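Long-range contacts in peroxisomal acyl-coenzyme A oxidase 1 (Arabidopsis thaliana, PDB 1W07), which oxidises long- and medium-chain acyl-CoAs to 2-trans-enoyl-CoAs with FAD as cofactor, reducing oxygen to hydrogen peroxide in peroxisomal beta-oxidation: residues C134-E139 with A186-R191; T170-W175 with F241-H246. The protein carries 1 engineered substitution. All coordinates share one frame; numbering follows the deposited sequence. Where two conformers were deposited one is given.

Contact 1 of 2, residues C134-E139 with A186-R191; sequences CYAQTE and AVVYAR. With FAD (flavin-adenine dinucleotide), chain I.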
loop_
_atom_site.group_PDB
_atom_site.type_symbol
_atom_site.label_atom_id
_atom_site.label_comp_id
_atom_site.label_asym_id
_atom_site.label_seq_id
_atom_site.Cartn_x
_atom_site.Cartn_y
_atom_site.Cartn_z
ATOM N N CYS B 134 -4.219 -20.354 -22.191
ATOM C CA CYS B 134 -3.588 -19.520 -21.182
ATOM C C CYS B 134 -2.090 -19.490 -21.480
ATOM O O CYS B 134 -1.617 -20.241 -22.330
ATOM C CB CYS B 134 -3.848 -20.091 -19.785
ATOM S SG CYS B 134 -3.360 -21.818 -19.540
ATOM N N TYR B 135 -1.362 -18.621 -20.782
ATOM C CA TYR B 135 0.080 -18.449 -20.963
ATOM C C TYR B 135 0.803 -19.093 -19.779
ATOM O O TYR B 135 0.931 -18.476 -18.723
ATOM C CB TYR B 135 0.400 -16.949 -21.013
ATOM C CG TYR B 135 1.764 -16.599 -21.540
ATOM C CD1 TYR B 135 2.018 -16.591 -22.911
ATOM C CD2 TYR B 135 2.814 -16.286 -20.669
ATOM C CE1 TYR B 135 3.279 -16.285 -23.399
ATOM C CE2 TYR B 135 4.077 -15.979 -21.160
ATOM C CZ TYR B 135 4.300 -15.986 -22.525
ATOM O OH TYR B 135 5.559 -15.718 -23.013
ATOM N N ALA B 136 1.287 -20.321 -19.956
ATOM C CA ALA B 136 1.954 -21.029 -18.870
ATOM C C ALA B 136 3.475 -20.953 -18.935
ATOM O O ALA B 136 4.146 -21.840 -19.474
ATOM C CB ALA B 136 1.494 -22.480 -18.832
ATOM N N GLN B 137 4.017 -19.878 -18.380
ATOM C CA GLN B 137 5.457 -19.713 -18.393
ATOM C C GLN B 137 6.022 -19.850 -16.978
ATOM O O GLN B 137 6.793 -20.760 -16.694
ATOM C CB GLN B 137 5.794 -18.345 -19.003
ATOM C CG GLN B 137 7.260 -17.945 -18.955
ATOM C CD GLN B 137 7.529 -16.659 -19.721
ATOM O OE1 GLN B 137 7.459 -16.630 -20.949
ATOM N NE2 GLN B 137 7.813 -15.582 -18.996
ATOM N N THR B 138 5.610 -18.952 -16.094
ATOM C CA THR B 138 6.087 -18.942 -14.718
ATOM C C THR B 138 5.914 -20.264 -13.966
ATOM O O THR B 138 4.934 -20.984 -14.152
ATOM C CB THR B 138 5.397 -17.812 -13.929
ATOM O OG1 THR B 138 5.734 -16.564 -14.543
ATOM C CG2 THR B 138 5.848 -17.803 -12.478
ATOM N N GLU B 139 6.886 -20.563 -13.112
ATOM C CA GLU B 139 6.863 -21.770 -12.303
ATOM C C GLU B 139 7.060 -21.357 -10.851
ATOM O O GLU B 139 7.348 -20.201 -10.561
ATOM C CB GLU B 139 7.995 -22.733 -12.715
ATOM C CG GLU B 139 8.189 -22.847 -14.229
ATOM C CD GLU B 139 9.207 -23.913 -14.648
ATOM O OE1 GLU B 139 10.286 -24.016 -14.025
ATOM O OE2 GLU B 139 8.925 -24.630 -15.628
ATOM N N ALA B 186 -2.970 -24.607 -23.687
ATOM C CA ALA B 186 -2.046 -23.600 -23.207
ATOM C C ALA B 186 -0.727 -23.586 -23.940
ATOM O O ALA B 186 -0.277 -24.603 -24.468
ATOM C CB ALA B 186 -1.787 -23.801 -21.725
ATOM N N VAL B 187 -0.117 -22.412 -23.992
ATOM C CA VAL B 187 1.198 -22.324 -24.589
ATOM C C VAL B 187 2.157 -22.541 -23.417
ATOM O O VAL B 187 2.253 -21.695 -22.520
ATOM C CB VAL B 187 1.454 -20.947 -25.223
ATOM C CG1 VAL B 187 2.922 -20.829 -25.624
ATOM C CG2 VAL B 187 0.577 -20.780 -26.448
ATOM N N VAL B 188 2.828 -23.690 -23.404
ATOM C CA VAL B 188 3.769 -24.004 -22.330
ATOM C C VAL B 188 5.220 -23.719 -22.725
ATOM O O VAL B 188 5.650 -24.054 -23.829
ATOM C CB VAL B 188 3.662 -25.490 -21.907
ATOM C CG1 VAL B 188 4.674 -25.797 -20.773
ATOM C CG2 VAL B 188 2.214 -25.810 -21.492
ATOM N N TYR B 189 5.966 -23.084 -21.821
ATOM C CA TYR B 189 7.365 -22.771 -22.080
ATOM C C TYR B 189 8.269 -23.711 -21.283
ATOM O O TYR B 189 8.109 -23.883 -20.075
ATOM C CB TYR B 189 7.663 -21.294 -21.761
ATOM C CG TYR B 189 7.018 -20.353 -22.757
ATOM C CD1 TYR B 189 5.685 -19.964 -22.613
ATOM C CD2 TYR B 189 7.705 -19.930 -23.901
ATOM C CE1 TYR B 189 5.052 -19.182 -23.581
ATOM C CE2 TYR B 189 7.075 -19.155 -24.880
ATOM C CZ TYR B 189 5.748 -18.788 -24.716
ATOM O OH TYR B 189 5.100 -18.079 -25.701
ATOM N N ALA B 190 9.203 -24.337 -21.988
ATOM C CA ALA B 190 10.120 -25.288 -21.378
ATOM C C ALA B 190 11.424 -25.318 -22.149
ATOM O O ALA B 190 11.521 -24.786 -23.257
ATOM C CB ALA B 190 9.492 -26.688 -21.370
ATOM N N ARG B 191 12.425 -25.950 -21.551
ATOM C CA ARG B 191 13.735 -26.078 -22.169
ATOM C C ARG B 191 13.616 -27.061 -23.327
ATOM O O ARG B 191 13.203 -28.208 -23.140
ATOM C CB ARG B 191 14.741 -26.602 -21.143
ATOM C CG ARG B 191 14.647 -25.916 -19.782
ATOM C CD ARG B 191 15.909 -26.142 -18.957
ATOM N NE ARG B 191 17.019 -25.360 -19.487
ATOM C CZ ARG B 191 17.242 -24.081 -19.201
ATOM N NH1 ARG B 191 16.441 -23.426 -18.366
ATOM N NH2 ARG B 191 18.251 -23.443 -19.780
HETATM P PA FAD I . 11.488 -12.472 -8.261
HETATM O O1A FAD I . 11.955 -12.101 -9.615
HETATM O O2A FAD I . 11.921 -13.774 -7.709
HETATM O O5B FAD I . 11.894 -11.292 -7.248
HETATM C C5B FAD I . 11.664 -11.413 -5.842
HETATM C C4B FAD I . 12.463 -10.347 -5.086
HETATM O O4B FAD I . 13.850 -10.523 -5.434
HETATM C C3B FAD I . 12.072 -8.938 -5.540
HETATM O O3B FAD I . 12.349 -8.002 -4.495
HETATM C C2B FAD I . 13.008 -8.712 -6.726
HETATM O O2B FAD I . 13.284 -7.318 -6.879
HETATM C C1B FAD I . 14.280 -9.390 -6.207
HETATM N N9A FAD I . 15.158 -9.805 -7.326
HETATM C C8A FAD I . 14.977 -10.863 -8.119
HETATM N N7A FAD I . 15.960 -10.922 -9.017
HETATM C C5A FAD I . 16.772 -9.893 -8.801
HETATM C C6A FAD I . 17.947 -9.452 -9.398
HETATM N N6A FAD I . 18.439 -10.051 -10.478
HETATM N N1A FAD I . 18.580 -8.320 -8.872
HETATM C C2A FAD I . 18.021 -7.656 -7.775
HETATM N N3A FAD I . 16.897 -8.099 -7.241
HETATM C C4A FAD I . 16.266 -9.186 -7.718
HETATM N N1 FAD I . 3.074 -15.844 -15.228
HETATM C C2 FAD I . 2.729 -16.525 -16.403
HETATM O O2 FAD I . 3.566 -17.213 -16.983
HETATM N N3 FAD I . 1.419 -16.422 -16.895
HETATM C C4 FAD I . 0.469 -15.650 -16.214
HETATM O O4 FAD I . -0.669 -15.540 -16.675
HETATM C C4X FAD I . 0.816 -14.997 -15.036
HETATM N N5 FAD I . -0.144 -14.286 -14.299
HETATM C C5X FAD I . 0.189 -13.641 -13.105
HETATM C C6 FAD I . -0.801 -13.041 -12.335
HETATM C C7 FAD I . -0.490 -12.500 -11.093
HETATM C C7M FAD I . -1.609 -11.862 -10.270
HETATM C C8 FAD I . 0.825 -12.554 -10.618
HETATM C C8M FAD I . 1.195 -11.965 -9.255
HETATM C C9 FAD I . 1.812 -13.146 -11.397
HETATM C C9A FAD I . 1.509 -13.692 -12.640
HETATM N N10 FAD I . 2.480 -14.355 -13.404
HETATM C C10 FAD I . 2.113 -15.084 -14.548
HETATM C "C1'" FAD I . 3.896 -14.405 -12.962
HETATM C "C2'" FAD I . 4.583 -13.068 -13.258
HETATM O "O2'" FAD I . 4.429 -12.735 -14.639
HETATM C "C3'" FAD I . 6.070 -13.027 -12.890
HETATM O "O3'" FAD I . 6.765 -14.061 -13.593
HETATM C "C4'" FAD I . 6.314 -13.203 -11.390
HETATM O "O4'" FAD I . 5.275 -12.596 -10.617
HETATM C "C5'" FAD I . 7.660 -12.577 -11.027
HETATM O "O5'" FAD I . 7.838 -12.564 -9.611
HETATM P P FAD I . 8.939 -13.498 -8.910
HETATM O O1P FAD I . 8.238 -14.288 -7.876
HETATM O O2P FAD I . 9.698 -14.212 -9.961
HETATM O O3P FAD I . 9.884 -12.406 -8.206
#
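Strand 134-136 runs parallel to 186-191, and three backbone hydrogen bonds join them. Val187 N gives to Cys134 O (3.1 Å), nearly along the C=O axis; Ala136 N reaches Val187 O from above the carbonyl plane; Tyr189 N meets Ala136 O within that carbonyl's plane (3.2 Å).

The tight part lies on the side of Tyr135 and Tyr189. With CG anti to its backbone N (chi1 -165°), Tyr135 brings CE1 to 3.4 Å from Tyr189 CE1, the two rings crossing obliquely at 45°. Tyr135 OH donates to Gln137 OE1 (2.9 Å), which sits above one face of the Tyr189 ring, the amide nearly perpendicular to it. Tyr189 OH is held by Gln113. In this cluster Tyr135 and Gln137, unlike Tyr189, keep some access to solvent.

The other face, though buried, has one close touch, Cys134 SG on Ala186 CB (3.3 Å); beyond it Ala136 CB and Val188 CG2 are spaced widely, at 4.3 Å.

Past the strand end, Gln137 N and Thr138 N (2.8 Å) both give to flavin O2, while Tyr135 O accepts from flavin N3 (2.8 Å). A strand end whose backbone reads the flavin pyrimidine edge belongs to the beta-rich middle domain of the acyl-CoA dehydrogenase and oxidase fold.

Contact 2 of 2, residues T170-W175 with F241-H246; sequences TASKWW and FLMFDH. With FAD (flavin-adenine dinucleotide), chain I.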
loop_
_atom_site.group_PDB
_atom_site.type_symbol
_atom_site.label_atom_id
_atom_site.label_comp_id
_atom_site.label_asym_id
_atom_site.label_seq_id
_atom_site.Cartn_x
_atom_site.Cartn_y
_atom_site.Cartn_z
ATOM N N THR B 170 9.249 -27.715 -7.805
ATOM C CA THR B 170 9.513 -26.307 -8.092
ATOM C C THR B 170 9.427 -25.992 -9.589
ATOM O O THR B 170 9.410 -24.821 -9.984
ATOM C CB THR B 170 10.907 -25.862 -7.560
ATOM O OG1 THR B 170 11.944 -26.656 -8.162
ATOM C CG2 THR B 170 10.966 -26.037 -6.051
ATOM N N ALA B 171 9.355 -27.038 -10.415
ATOM C CA ALA B 171 9.259 -26.875 -11.861
ATOM C C ALA B 171 7.790 -26.693 -12.253
ATOM O O ALA B 171 7.482 -26.345 -13.392
ATOM C CB ALA B 171 9.848 -28.098 -12.573
ATOM N N SER B 172 6.897 -26.938 -11.307
ATOM C CA SER B 172 5.461 -26.808 -11.554
ATOM C C SER B 172 5.090 -25.395 -12.011
ATOM O O SER B 172 5.570 -24.412 -11.447
ATOM C CB SER B 172 4.678 -27.141 -10.280
ATOM O OG SER B 172 5.039 -28.408 -9.764
ATOM N N LYS B 173 4.235 -25.293 -13.021
ATOM C CA LYS B 173 3.794 -23.989 -13.519
ATOM C C LYS B 173 2.990 -23.409 -12.366
ATOM O O LYS B 173 2.282 -24.141 -11.672
ATOM C CB LYS B 173 2.917 -24.129 -14.768
ATOM C CG LYS B 173 3.673 -24.658 -15.968
ATOM C CD LYS B 173 4.878 -23.770 -16.254
ATOM C CE LYS B 173 5.725 -24.324 -17.386
ATOM N NZ LYS B 173 6.919 -23.472 -17.699
ATOM N N TRP B 174 3.086 -22.102 -12.163
ATOM C CA TRP B 174 2.415 -21.464 -11.038
ATOM C C TRP B 174 2.170 -19.988 -11.357
ATOM O O TRP B 174 3.111 -19.266 -11.688
ATOM C CB TRP B 174 3.328 -21.620 -9.808
ATOM C CG TRP B 174 2.706 -21.293 -8.478
ATOM C CD1 TRP B 174 2.556 -20.052 -7.919
ATOM C CD2 TRP B 174 2.105 -22.217 -7.571
ATOM N NE1 TRP B 174 1.894 -20.156 -6.728
ATOM C CE2 TRP B 174 1.608 -21.473 -6.484
ATOM C CE3 TRP B 174 1.932 -23.612 -7.574
ATOM C CZ2 TRP B 174 0.947 -22.072 -5.402
ATOM C CZ3 TRP B 174 1.279 -24.209 -6.507
ATOM C CH2 TRP B 174 0.789 -23.434 -5.428
ATOM N N TRP B 175 0.900 -19.593 -11.261
ATOM C CA TRP B 175 0.379 -18.237 -11.517
ATOM C C TRP B 175 -0.443 -18.006 -12.788
ATOM O O TRP B 175 -1.276 -17.094 -12.824
ATOM C CB TRP B 175 1.496 -17.162 -11.467
ATOM C CG TRP B 175 1.785 -16.701 -10.070
ATOM C CD1 TRP B 175 2.919 -16.914 -9.350
ATOM C CD2 TRP B 175 0.851 -16.076 -9.174
ATOM N NE1 TRP B 175 2.749 -16.473 -8.050
ATOM C CE2 TRP B 175 1.487 -15.959 -7.916
ATOM C CE3 TRP B 175 -0.465 -15.616 -9.313
ATOM C CZ2 TRP B 175 0.851 -15.404 -6.804
ATOM C CZ3 TRP B 175 -1.103 -15.060 -8.203
ATOM C CH2 TRP B 175 -0.441 -14.962 -6.965
ATOM N N PHE B 241 -1.796 -23.891 -11.136
ATOM C CA PHE B 241 -0.529 -24.585 -11.184
ATOM C C PHE B 241 -0.715 -25.683 -12.218
ATOM O O PHE B 241 -1.843 -26.004 -12.596
ATOM C CB PHE B 241 -0.167 -25.139 -9.803
ATOM C CG PHE B 241 -1.189 -26.068 -9.232
ATOM C CD1 PHE B 241 -1.254 -27.398 -9.642
ATOM C CD2 PHE B 241 -2.080 -25.618 -8.259
ATOM C CE1 PHE B 241 -2.200 -28.273 -9.078
ATOM C CE2 PHE B 241 -3.018 -26.473 -7.697
ATOM C CZ PHE B 241 -3.076 -27.814 -8.113
ATOM N N LEU B 242 0.386 -26.242 -12.695
ATOM C CA LEU B 242 0.308 -27.281 -13.714
ATOM C C LEU B 242 1.574 -28.108 -13.716
ATOM O O LEU B 242 2.675 -27.564 -13.768
ATOM C CB LEU B 242 0.114 -26.646 -15.094
ATOM C CG LEU B 242 0.186 -27.543 -16.344
ATOM C CD1 LEU B 242 -0.879 -28.621 -16.277
ATOM C CD2 LEU B 242 -0.012 -26.687 -17.584
ATOM N N MET B 243 1.413 -29.424 -13.663
ATOM C CA MET B 243 2.549 -30.338 -13.669
ATOM C C MET B 243 2.311 -31.363 -14.783
ATOM O O MET B 243 1.175 -31.767 -15.033
ATOM C CB MET B 243 2.679 -31.066 -12.316
ATOM C CG MET B 243 2.911 -30.171 -11.075
ATOM S SD MET B 243 3.523 -31.069 -9.595
ATOM C CE MET B 243 2.150 -32.137 -9.235
ATOM N N PHE B 244 3.378 -31.769 -15.462
ATOM C CA PHE B 244 3.268 -32.756 -16.524
ATOM C C PHE B 244 4.056 -34.004 -16.140
ATOM O O PHE B 244 5.215 -33.904 -15.737
ATOM C CB PHE B 244 3.824 -32.218 -17.841
ATOM C CG PHE B 244 3.360 -30.836 -18.183
ATOM C CD1 PHE B 244 4.005 -29.722 -17.655
ATOM C CD2 PHE B 244 2.294 -30.645 -19.050
ATOM C CE1 PHE B 244 3.599 -28.438 -17.985
ATOM C CE2 PHE B 244 1.879 -29.363 -19.390
ATOM C CZ PHE B 244 2.533 -28.258 -18.858
ATOM N N ASP B 245 3.429 -35.174 -16.240
ATOM C CA ASP B 245 4.123 -36.425 -15.937
ATOM C C ASP B 245 4.423 -37.061 -17.293
ATOM O O ASP B 245 3.687 -37.925 -17.760
ATOM C CB ASP B 245 3.248 -37.368 -15.102
ATOM C CG ASP B 245 4.011 -38.601 -14.625
ATOM O OD1 ASP B 245 5.123 -38.832 -15.138
ATOM O OD2 ASP B 245 3.512 -39.335 -13.743
ATOM N N HIS B 246 5.496 -36.606 -17.929
ATOM C CA HIS B 246 5.895 -37.110 -19.237
ATOM C C HIS B 246 4.753 -37.033 -20.253
ATOM O O HIS B 246 4.439 -38.014 -20.931
ATOM C CB HIS B 246 6.395 -38.552 -19.106
ATOM C CG HIS B 246 7.579 -38.694 -18.200
ATOM N ND1 HIS B 246 8.821 -38.186 -18.517
ATOM C CD2 HIS B 246 7.702 -39.256 -16.976
ATOM C CE1 HIS B 246 9.657 -38.425 -17.522
ATOM N NE2 HIS B 246 9.003 -39.075 -16.576
HETATM P PA FAD I . 11.488 -12.472 -8.261
HETATM O O1A FAD I . 11.955 -12.101 -9.615
HETATM O O2A FAD I . 11.921 -13.774 -7.709
HETATM O O5B FAD I . 11.894 -11.292 -7.248
HETATM C C5B FAD I . 11.664 -11.413 -5.842
HETATM C C4B FAD I . 12.463 -10.347 -5.086
HETATM O O4B FAD I . 13.850 -10.523 -5.434
HETATM C C3B FAD I . 12.072 -8.938 -5.540
HETATM O O3B FAD I . 12.349 -8.002 -4.495
HETATM C C2B FAD I . 13.008 -8.712 -6.726
HETATM O O2B FAD I . 13.284 -7.318 -6.879
HETATM C C1B FAD I . 14.280 -9.390 -6.207
HETATM N N9A FAD I . 15.158 -9.805 -7.326
HETATM C C8A FAD I . 14.977 -10.863 -8.119
HETATM N N7A FAD I . 15.960 -10.922 -9.017
HETATM C C5A FAD I . 16.772 -9.893 -8.801
HETATM C C6A FAD I . 17.947 -9.452 -9.398
HETATM N N6A FAD I . 18.439 -10.051 -10.478
HETATM N N1A FAD I . 18.580 -8.320 -8.872
HETATM C C2A FAD I . 18.021 -7.656 -7.775
HETATM N N3A FAD I . 16.897 -8.099 -7.241
HETATM C C4A FAD I . 16.266 -9.186 -7.718
HETATM N N1 FAD I . 3.074 -15.844 -15.228
HETATM C C2 FAD I . 2.729 -16.525 -16.403
HETATM O O2 FAD I . 3.566 -17.213 -16.983
HETATM N N3 FAD I . 1.419 -16.422 -16.895
HETATM C C4 FAD I . 0.469 -15.650 -16.214
HETATM O O4 FAD I . -0.669 -15.540 -16.675
HETATM C C4X FAD I . 0.816 -14.997 -15.036
HETATM N N5 FAD I . -0.144 -14.286 -14.299
HETATM C C5X FAD I . 0.189 -13.641 -13.105
HETATM C C6 FAD I . -0.801 -13.041 -12.335
HETATM C C7 FAD I . -0.490 -12.500 -11.093
HETATM C C7M FAD I . -1.609 -11.862 -10.270
HETATM C C8 FAD I . 0.825 -12.554 -10.618
HETATM C C8M FAD I . 1.195 -11.965 -9.255
HETATM C C9 FAD I . 1.812 -13.146 -11.397
HETATM C C9A FAD I . 1.509 -13.692 -12.640
HETATM N N10 FAD I . 2.480 -14.355 -13.404
HETATM C C10 FAD I . 2.113 -15.084 -14.548
HETATM C "C1'" FAD I . 3.896 -14.405 -12.962
HETATM C "C2'" FAD I . 4.583 -13.068 -13.258
HETATM O "O2'" FAD I . 4.429 -12.735 -14.639
HETATM C "C3'" FAD I . 6.070 -13.027 -12.890
HETATM O "O3'" FAD I . 6.765 -14.061 -13.593
HETATM C "C4'" FAD I . 6.314 -13.203 -11.390
HETATM O "O4'" FAD I . 5.275 -12.596 -10.617
HETATM C "C5'" FAD I . 7.660 -12.577 -11.027
HETATM O "O5'" FAD I . 7.838 -12.564 -9.611
HETATM P P FAD I . 8.939 -13.498 -8.910
HETATM O O1P FAD I . 8.238 -14.288 -7.876
HETATM O O2P FAD I . 9.698 -14.212 -9.961
HETATM O O3P FAD I . 9.884 -12.406 -8.206
#
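Trp174 has CG anti to its backbone N (chi1 -167°), whereas Phe241 takes the crowded position between N and the carbonyl carbon (chi1 58°), and together these torsions put Trp174 CE3 3.4 Å from Phe241 CB. The two six-membered rings are near parallel but slid apart, with little overlap. Phe630 of the second subunit meets both rings edge-to-face.

In the short antiparallel pairing Lys173 N gives to Leu242 O at 2.9 Å, in the carbonyl plane; the return bond from Leu242 N to Lys173 O is less securely placed. Lys173 and Leu242 point the same way, side by side, with their CB atoms 3.8 Å apart. On the side of the aromatic pair, Met243 CG packs against Ser172 OG, whose hydroxyl is bonded to Gln169 O.

Beyond the strand, Trp175 turns with positive phi (108°) and lays its indole against the flavin: FAD C8 stands 3.5 Å above one face, and Trp174 NE1 4.0 Å above the opposite one. CB of Trp175 reaches flavin N10 at 3.5 Å, and CE3 lies over C7 and C8 of the dimethylbenzene ring. An alanine here would remove this flat cover and would probably leave the benzene end of the flavin less firmly placed. His402 of the second subunit also meets the Trp175 ring.

Three kinds of chemistry thus meet: strand hydrogen bonds, the Lys173 ammonium, probably kept charged by Glu139 and the carbonyl oxygens of Gln137 and Tyr189, and aromatic surface turned to flavin and partner subunit.

In the fold
Contacts 1 and 2 lie about 9 Å apart between centres, and their segments alternate along the chain. Lys173 of contact 2 joins them: its NZ probably bonds to Tyr189 O at 2.7 Å and to Gln137 O at 2.9 Å, and forms a salt bridge with Glu139. A backbone bond between Trp174 and Thr138 adds a second tie. Both contacts touch the same FAD, 134-139 at the pyrimidine end and 170-175 at the benzene end, so one domain holds the isoalloxazine from two places. The side chain of Glu424, the inferred proton acceptor, is about 6 Å from that of Tyr135. Gln330 and Arg310 of the second subunit also bond to the cofactor.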